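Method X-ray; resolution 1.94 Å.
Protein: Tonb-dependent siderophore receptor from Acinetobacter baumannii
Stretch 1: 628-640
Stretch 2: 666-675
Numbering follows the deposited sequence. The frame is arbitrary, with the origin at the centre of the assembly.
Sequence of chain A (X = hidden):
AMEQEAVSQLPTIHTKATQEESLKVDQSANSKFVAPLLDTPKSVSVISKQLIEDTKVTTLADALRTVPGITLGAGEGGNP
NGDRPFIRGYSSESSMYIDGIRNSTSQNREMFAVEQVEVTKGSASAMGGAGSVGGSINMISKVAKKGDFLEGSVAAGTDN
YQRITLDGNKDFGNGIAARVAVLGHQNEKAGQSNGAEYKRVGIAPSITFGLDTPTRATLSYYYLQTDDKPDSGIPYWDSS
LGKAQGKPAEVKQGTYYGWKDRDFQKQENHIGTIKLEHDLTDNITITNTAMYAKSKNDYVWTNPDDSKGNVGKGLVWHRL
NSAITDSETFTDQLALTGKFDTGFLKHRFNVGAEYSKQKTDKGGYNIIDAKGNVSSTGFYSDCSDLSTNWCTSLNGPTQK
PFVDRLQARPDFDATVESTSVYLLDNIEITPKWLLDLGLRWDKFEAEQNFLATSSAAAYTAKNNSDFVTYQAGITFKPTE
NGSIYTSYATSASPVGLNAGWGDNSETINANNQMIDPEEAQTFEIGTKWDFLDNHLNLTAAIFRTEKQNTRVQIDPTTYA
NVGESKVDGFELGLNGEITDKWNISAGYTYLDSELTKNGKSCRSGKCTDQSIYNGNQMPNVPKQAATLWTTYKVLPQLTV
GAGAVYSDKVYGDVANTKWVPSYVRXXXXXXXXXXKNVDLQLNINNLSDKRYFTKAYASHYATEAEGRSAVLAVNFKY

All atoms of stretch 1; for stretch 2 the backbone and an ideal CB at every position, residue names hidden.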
# COMPACT_ATOMS: atom_id res chain seq x y z
N LEU A 628 -16.13 -8.57 -5.52
CA LEU A 628 -17.32 -8.13 -6.26
C LEU A 628 -17.98 -7.00 -5.49
O LEU A 628 -18.21 -7.12 -4.27
CB LEU A 628 -18.28 -9.29 -6.45
CG LEU A 628 -19.70 -8.94 -6.93
CD1 LEU A 628 -19.64 -8.49 -8.36
CD2 LEU A 628 -20.61 -10.15 -6.80
N TRP A 629 -18.26 -5.91 -6.20
CA TRP A 629 -19.13 -4.85 -5.70
C TRP A 629 -20.15 -4.56 -6.78
O TRP A 629 -19.78 -4.33 -7.93
CB TRP A 629 -18.34 -3.59 -5.42
CG TRP A 629 -19.21 -2.51 -4.91
CD1 TRP A 629 -19.62 -1.41 -5.58
CD2 TRP A 629 -19.81 -2.44 -3.62
NE1 TRP A 629 -20.45 -0.65 -4.79
CE2 TRP A 629 -20.57 -1.26 -3.57
CE3 TRP A 629 -19.77 -3.27 -2.48
CZ2 TRP A 629 -21.31 -0.89 -2.45
CZ3 TRP A 629 -20.50 -2.89 -1.36
CH2 TRP A 629 -21.26 -1.71 -1.36
N THR A 630 -21.43 -4.59 -6.42
CA THR A 630 -22.47 -4.29 -7.38
C THR A 630 -23.60 -3.48 -6.74
O THR A 630 -23.93 -3.68 -5.56
CB THR A 630 -22.97 -5.57 -8.06
OG1 THR A 630 -23.83 -5.22 -9.15
CG2 THR A 630 -23.66 -6.51 -7.10
N THR A 631 -24.13 -2.53 -7.50
CA THR A 631 -25.23 -1.70 -7.02
C THR A 631 -26.37 -1.63 -8.03
O THR A 631 -26.16 -1.78 -9.24
CB THR A 631 -24.81 -0.27 -6.62
OG1 THR A 631 -24.64 0.54 -7.78
CG2 THR A 631 -23.49 -0.29 -5.80
N TYR A 632 -27.56 -1.39 -7.49
CA TYR A 632 -28.79 -1.36 -8.28
C TYR A 632 -29.69 -0.20 -7.84
O TYR A 632 -29.87 0.06 -6.66
CB TYR A 632 -29.52 -2.70 -8.20
CG TYR A 632 -30.51 -2.86 -9.33
CD1 TYR A 632 -31.79 -2.33 -9.22
CD2 TYR A 632 -30.16 -3.47 -10.52
CE1 TYR A 632 -32.70 -2.43 -10.26
CE2 TYR A 632 -31.05 -3.58 -11.56
CZ TYR A 632 -32.32 -3.06 -11.43
OH TYR A 632 -33.22 -3.15 -12.47
N LYS A 633 -30.23 0.51 -8.82
CA LYS A 633 -31.12 1.63 -8.55
C LYS A 633 -32.53 1.06 -8.38
O LYS A 633 -33.28 0.98 -9.36
CB LYS A 633 -31.10 2.62 -9.71
CG LYS A 633 -30.19 3.81 -9.50
CD LYS A 633 -30.80 4.77 -8.49
CE LYS A 633 -30.36 6.20 -8.73
NZ LYS A 633 -30.70 7.07 -7.58
N VAL A 634 -32.86 0.62 -7.17
CA VAL A 634 -34.15 -0.02 -6.93
C VAL A 634 -35.29 0.99 -7.05
O VAL A 634 -36.36 0.65 -7.52
CB VAL A 634 -34.24 -0.75 -5.58
CG1 VAL A 634 -33.10 -1.75 -5.41
CG2 VAL A 634 -34.28 0.23 -4.42
N LEU A 635 -35.06 2.23 -6.64
CA LEU A 635 -36.02 3.30 -6.91
C LEU A 635 -35.20 4.46 -7.41
O LEU A 635 -33.98 4.46 -7.25
CB LEU A 635 -36.77 3.72 -5.65
CG LEU A 635 -37.61 2.63 -4.97
CD1 LEU A 635 -37.88 3.02 -3.52
CD2 LEU A 635 -38.91 2.41 -5.72
N PRO A 636 -35.85 5.45 -8.02
CA PRO A 636 -35.05 6.56 -8.53
C PRO A 636 -34.30 7.31 -7.44
O PRO A 636 -33.29 7.94 -7.72
CB PRO A 636 -36.11 7.44 -9.20
CG PRO A 636 -37.14 6.47 -9.67
CD PRO A 636 -37.21 5.43 -8.58
N GLN A 637 -34.78 7.26 -6.20
CA GLN A 637 -34.10 7.91 -5.09
C GLN A 637 -33.33 6.92 -4.19
O GLN A 637 -32.89 7.31 -3.10
CB GLN A 637 -35.12 8.68 -4.24
CG GLN A 637 -35.52 10.04 -4.79
CD GLN A 637 -36.23 10.91 -3.76
OE1 GLN A 637 -37.10 10.44 -3.02
NE2 GLN A 637 -35.86 12.18 -3.70
N LEU A 638 -33.23 5.66 -4.59
CA LEU A 638 -32.69 4.62 -3.70
C LEU A 638 -31.80 3.63 -4.43
O LEU A 638 -32.26 2.87 -5.28
CB LEU A 638 -33.79 3.83 -2.98
CG LEU A 638 -33.29 2.74 -2.02
CD1 LEU A 638 -32.53 3.36 -0.85
CD2 LEU A 638 -34.43 1.89 -1.49
N THR A 639 -30.52 3.65 -4.06
CA THR A 639 -29.55 2.69 -4.54
C THR A 639 -29.17 1.72 -3.42
O THR A 639 -28.97 2.14 -2.26
CB THR A 639 -28.28 3.42 -5.02
OG1 THR A 639 -28.64 4.33 -6.05
CG2 THR A 639 -27.23 2.45 -5.54
N VAL A 640 -29.09 0.44 -3.76
CA VAL A 640 -28.66 -0.59 -2.83
C VAL A 640 -27.41 -1.27 -3.40
O VAL A 640 -27.34 -1.55 -4.60
CB VAL A 640 -29.75 -1.64 -2.62
CG1 VAL A 640 -29.22 -2.82 -1.82
CG2 VAL A 640 -30.95 -1.02 -1.91
N UNK A 666 -18.64 -10.16 3.51
CA UNK A 666 -19.70 -9.44 2.80
C UNK A 666 -19.90 -8.02 3.29
O UNK A 666 -19.67 -7.69 4.46
CB UNK A 666 -21.02 -10.20 2.93
N UNK A 667 -20.36 -7.16 2.38
CA UNK A 667 -20.70 -5.80 2.71
C UNK A 667 -22.01 -5.40 2.05
O UNK A 667 -22.41 -5.98 1.03
CB UNK A 667 -19.57 -4.85 2.29
N UNK A 668 -22.67 -4.41 2.62
CA UNK A 668 -23.87 -3.86 2.00
C UNK A 668 -23.97 -2.37 2.16
O UNK A 668 -23.37 -1.79 3.08
CB UNK A 668 -25.12 -4.52 2.59
N UNK A 669 -24.75 -1.74 1.28
CA UNK A 669 -24.93 -0.33 1.32
C UNK A 669 -26.36 0.06 0.84
O UNK A 669 -26.94 -0.61 0.01
CB UNK A 669 -23.85 0.34 0.47
N UNK A 670 -26.85 1.17 1.36
CA UNK A 670 -28.04 1.83 0.82
C UNK A 670 -27.85 3.33 0.88
O UNK A 670 -27.47 3.88 1.90
CB UNK A 670 -29.30 1.42 1.59
N UNK A 671 -28.17 3.97 -0.23
CA UNK A 671 -28.05 5.38 -0.39
C UNK A 671 -29.41 5.96 -0.80
O UNK A 671 -29.93 5.60 -1.86
CB UNK A 671 -26.96 5.71 -1.42
N UNK A 672 -29.95 6.86 0.01
CA UNK A 672 -31.25 7.50 -0.28
C UNK A 672 -31.03 8.95 -0.62
O UNK A 672 -30.46 9.71 0.17
CB UNK A 672 -32.21 7.38 0.90
N UNK A 673 -31.49 9.36 -1.81
CA UNK A 673 -31.45 10.76 -2.19
C UNK A 673 -32.59 11.51 -1.51
O UNK A 673 -33.76 11.35 -1.88
CB UNK A 673 -31.53 10.91 -3.71
N UNK A 674 -32.27 12.30 -0.50
CA UNK A 674 -33.27 13.03 0.24
C UNK A 674 -33.78 14.19 -0.61
O UNK A 674 -34.97 14.42 -0.72
CB UNK A 674 -32.70 13.53 1.57
N UNK A 675 -32.86 14.93 -1.21
CA UNK A 675 -33.19 15.94 -2.20
C UNK A 675 -32.00 16.05 -3.13
O UNK A 675 -31.14 15.17 -3.13
CB UNK A 675 -33.53 17.29 -1.55

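Stretch 2 runs as an extended strand antiparallel to 638-640, while the earlier strand 628-633 reaches it mainly through side chains. Position 666 has extended backbone angles and nothing of stretch 1 within 5.5 Å of its ideal CB, so the visible atoms leave the choice wide; it is Tyr666, with no contact to stretch 1.

At 667 CA-to-CB points toward stretch 1, and the ideal CB lies 4.2 Å from Trp629 CZ3. A short or medium side chain, polar or apolar, would suit the ring edge. The residue is Asp667, whose CB meets that edge while its carboxylate oxygens are hydrogen-bonded just outside the two stretches. Position 668 points away and is little constrained; it is Ala668.

Position 669 points sideways, its ideal CB 3.8 Å from Trp629 CH2, with the methyls of Thr631 and Thr639 further along. A flexible apolar side chain fits well, though a branched one is conceivable. Met669 packs its CB against the indole edge, and its chain bends so that CE comes 4.2 Å from Thr631 CG2 and 4.4 Å from Thr639 CG2.

Position 670 pairs with Val640, their CA atoms 4.4 Å apart, on the face that carries Leu638 and Val640. The ideal CB is 4.5 Å from Leu638 CD1 and 4.6 Å from Val640 CG2, so small or apolar residues are natural. Ala670 adds only a methyl here.

Position 671 pairs with Thr639, sharing its face, and two backbone hydrogen bonds lock the register: Thr639 N to the backbone O of 671 (3.0 Å) and the backbone N of 671 to Thr639 O (2.8 Å). Beside the Thr639 methyl, a beta-branched or a long side chain would serve. Arg671 extends past it, NH2 lying 4.2 Å from Thr639 CG2, and its guanidinium is hydrogen-bonded elsewhere in the structure.

At 672, opposite Leu638, the ideal CB is 4.4 Å from Leu638 CD1, and the Gln637 amide lies beyond. An aromatic or aliphatic residue would suit, especially one with a polar tip. Tyr672 presents its ring edge to Leu638 CD1 and brings OH to 2.9 Å from Gln637 OE1.

Position 673 points toward the turn, where Lys633 NZ already donates to Pro636 O (2.7 Å). A short polar or acidic side chain is attractive. In Asn673 the backbone N donates to Gln637 O (2.8 Å), and a water donates to both Asn673 OD1 (2.8 Å) and Arg671 O (2.9 Å) while accepting from Thr639 OG1 (3.1 Å).

Positions 674 and 675 point away, leaving many choices; they are Val674 and Asn675.

Stretch 2 666-675: YDAMARYNVN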
# COMPACT_ATOMS: atom_id res chain seq x y z
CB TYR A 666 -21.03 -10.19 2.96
CG TYR A 666 -20.94 -11.61 2.50
CD1 TYR A 666 -21.00 -11.92 1.15
CD2 TYR A 666 -20.78 -12.65 3.39
CE1 TYR A 666 -20.91 -13.22 0.71
CE2 TYR A 666 -20.67 -13.95 2.96
CZ TYR A 666 -20.75 -14.23 1.62
OH TYR A 666 -20.65 -15.53 1.19
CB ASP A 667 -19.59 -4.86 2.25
CG ASP A 667 -18.27 -5.14 2.96
OD1 ASP A 667 -18.19 -4.88 4.18
OD2 ASP A 667 -17.33 -5.67 2.32
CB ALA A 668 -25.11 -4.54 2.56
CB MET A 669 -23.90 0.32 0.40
CG MET A 669 -23.87 1.82 0.37
SD MET A 669 -24.96 2.57 -0.87
CE MET A 669 -24.14 2.12 -2.39
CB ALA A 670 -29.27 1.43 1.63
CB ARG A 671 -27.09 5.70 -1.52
CG ARG A 671 -26.94 7.19 -1.72
CD ARG A 671 -25.62 7.58 -2.39
NE ARG A 671 -25.38 6.81 -3.58
CZ ARG A 671 -24.36 5.97 -3.77
NH1 ARG A 671 -23.43 5.80 -2.83
NH2 ARG A 671 -24.27 5.33 -4.91
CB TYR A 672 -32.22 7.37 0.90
CG TYR A 672 -33.61 7.93 0.60
CD1 TYR A 672 -34.50 7.25 -0.21
CD2 TYR A 672 -34.00 9.16 1.11
CE1 TYR A 672 -35.76 7.76 -0.49
CE2 TYR A 672 -35.25 9.69 0.83
CZ TYR A 672 -36.12 8.98 0.03
OH TYR A 672 -37.36 9.50 -0.25
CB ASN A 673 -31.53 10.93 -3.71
CG ASN A 673 -30.55 10.05 -4.45
OD1 ASN A 673 -30.94 9.19 -5.25
ND2 ASN A 673 -29.26 10.24 -4.17
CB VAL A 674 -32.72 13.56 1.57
CG1 VAL A 674 -33.72 14.51 2.22
CG2 VAL A 674 -32.38 12.40 2.50
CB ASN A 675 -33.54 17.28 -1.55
CG ASN A 675 -32.41 17.86 -0.72
OD1 ASN A 675 -31.26 17.91 -1.14
ND2 ASN A 675 -32.75 18.32 0.47
O HOH W 1 -29.77 6.72 -4.48
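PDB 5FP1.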